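Local coordinates for mitochondrial association factor 1 (Toxoplasma gondii, PDB 6BXS), which is a macro-domain protein of the mitochondrial association factor 1 family, encoded at a parasite locus required for manipulating host mitochondria, its own biochemical activity not established, at residues Thr10-Phe13 against Arg19-Ile22. Sequence-based numbering, arbitrary orientation.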
loop_
_atom_site.group_PDB
_atom_site.type_symbol
_atom_site.label_atom_id
_atom_site.label_comp_id
_atom_site.label_asym_id
_atom_site.label_seq_id
_atom_site.Cartn_x
_atom_site.Cartn_y
_atom_site.Cartn_z
ATOM N N THR A 10 17.589 -8.948 -3.944
ATOM C CA THR A 10 16.618 -9.579 -4.830
ATOM C C THR A 10 16.685 -11.097 -4.702
ATOM O O THR A 10 17.759 -11.692 -4.822
ATOM C CB THR A 10 16.855 -9.174 -6.297
ATOM O OG1 THR A 10 16.823 -7.746 -6.410
ATOM C CG2 THR A 10 15.791 -9.772 -7.205
ATOM N N LEU A 11 15.532 -11.715 -4.456
ATOM C CA LEU A 11 15.435 -13.162 -4.297
ATOM C C LEU A 11 14.274 -13.719 -5.113
ATOM O O LEU A 11 13.197 -13.128 -5.159
ATOM C CB LEU A 11 15.260 -13.526 -2.821
ATOM C CG LEU A 11 16.411 -13.126 -1.894
ATOM C CD1 LEU A 11 16.038 -13.374 -0.442
ATOM C CD2 LEU A 11 17.684 -13.876 -2.250
ATOM N N ARG A 12 14.504 -14.864 -5.753
ATOM C CA ARG A 12 13.489 -15.498 -6.586
ATOM C C ARG A 12 12.659 -16.480 -5.773
ATOM O O ARG A 12 13.192 -17.217 -4.945
ATOM C CB ARG A 12 14.137 -16.215 -7.768
ATOM C CG ARG A 12 13.145 -16.886 -8.701
ATOM C CD ARG A 12 13.736 -17.056 -10.089
ATOM N NE ARG A 12 13.925 -15.764 -10.745
ATOM C CZ ARG A 12 14.786 -15.535 -11.731
ATOM N NH1 ARG A 12 15.561 -16.508 -12.190
ATOM N NH2 ARG A 12 14.877 -14.321 -12.258
ATOM N N PHE A 13 11.352 -16.486 -6.022
ATOM C CA PHE A 13 10.421 -17.307 -5.259
ATOM C C PHE A 13 9.595 -18.197 -6.173
ATOM O O PHE A 13 8.777 -17.713 -6.953
ATOM C CB PHE A 13 9.503 -16.419 -4.420
ATOM C CG PHE A 13 10.206 -15.726 -3.294
ATOM C CD1 PHE A 13 10.861 -14.524 -3.503
ATOM C CD2 PHE A 13 10.221 -16.281 -2.026
ATOM C CE1 PHE A 13 11.514 -13.888 -2.467
ATOM C CE2 PHE A 13 10.870 -15.648 -0.988
ATOM C CZ PHE A 13 11.518 -14.451 -1.208
ATOM N N ARG A 19 8.924 -15.498 -9.380
ATOM C CA ARG A 19 9.099 -14.052 -9.445
ATOM C C ARG A 19 10.252 -13.595 -8.558
ATOM O O ARG A 19 10.490 -14.170 -7.496
ATOM C CB ARG A 19 7.813 -13.334 -9.026
ATOM C CG ARG A 19 6.723 -13.339 -10.081
ATOM C CD ARG A 19 5.417 -12.782 -9.535
ATOM N NE ARG A 19 4.382 -12.719 -10.564
ATOM C CZ ARG A 19 3.748 -13.781 -11.055
ATOM N NH1 ARG A 19 4.043 -14.998 -10.619
ATOM N NH2 ARG A 19 2.823 -13.627 -11.991
ATOM N N ASN A 20 10.966 -12.566 -9.003
ATOM C CA ASN A 20 11.930 -11.882 -8.150
ATOM C C ASN A 20 11.227 -10.873 -7.252
ATOM O O ASN A 20 10.420 -10.071 -7.723
ATOM C CB ASN A 20 12.994 -11.169 -8.988
ATOM C CG ASN A 20 14.106 -12.095 -9.442
ATOM O OD1 ASN A 20 14.294 -13.181 -8.894
ATOM N ND2 ASN A 20 14.863 -11.657 -10.440
ATOM N N VAL A 21 11.530 -10.927 -5.959
ATOM C CA VAL A 21 11.039 -9.942 -5.004
ATOM C C VAL A 21 12.222 -9.195 -4.404
ATOM O O VAL A 21 13.234 -9.802 -4.048
ATOM C CB VAL A 21 10.216 -10.592 -3.878
ATOM C CG1 VAL A 21 9.681 -9.530 -2.929
ATOM C CG2 VAL A 21 9.071 -11.407 -4.459
ATOM N N ILE A 22 12.089 -7.878 -4.305
ATOM C CA ILE A 22 13.121 -7.046 -3.701
ATOM C C ILE A 22 12.843 -6.829 -2.219
ATOM O O ILE A 22 11.724 -6.486 -1.832
ATOM C CB ILE A 22 13.219 -5.679 -4.403
ATOM C CG1 ILE A 22 13.830 -5.845 -5.795
ATOM C CG2 ILE A 22 14.069 -4.702 -3.587
ATOM C CD1 ILE A 22 13.556 -4.686 -6.723
#
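Strands 10-13 and 19-22 run antiparallel, their axes at 144° and 4.5 Å apart at the closest point. Leu11 and Val21 form a hydrogen-bonded pair, with Leu11 N to Val21 O at 3.0 Å and Val21 N to Leu11 O at 2.9 Å. Nearer the turn, Phe13 N donates to Arg19 O at 2.9 Å. The return bond from Arg19 N to Phe13 O is weak.

Asn20 carries the face it shares with Thr10, Arg12 and Ile22. Its amide lies almost parallel to the Arg12 guanidinium, with 12° between the planes. Asn20 OD1 takes a weak, bent bond from Arg12 NE at 3.2 Å. The Arg12 chain starts with CG anti to the backbone N (chi1 -179°) and bends at chi3, which brings NE back to the amide. Arg12 NH1 also bridges to a bound sulfate, probably from the crystallisation liquor. Across the Asn20 side chain, at about a right angle, the Thr10 methyl CG2 packs 3.6 Å from Asn20 CB. Thr10 OG1 rests beside Ile22 CG1.

On the other face Phe13 meets Val21. CD1 of the Phe13 ring lies 3.7 Å from Val21 CG2, an oblique apolar contact. Helix 263-276 packs on Phe13 and Leu11, while Val21 also touches strand 253-256. Arg19 turns its guanidinium to a salt bridge with Asp249.

The pair is a beta hairpin at the margin of the mixed sheet. Strand 19-24 joins it to strand 253-256, so the hairpin extends the central sheet of the macro-domain fold.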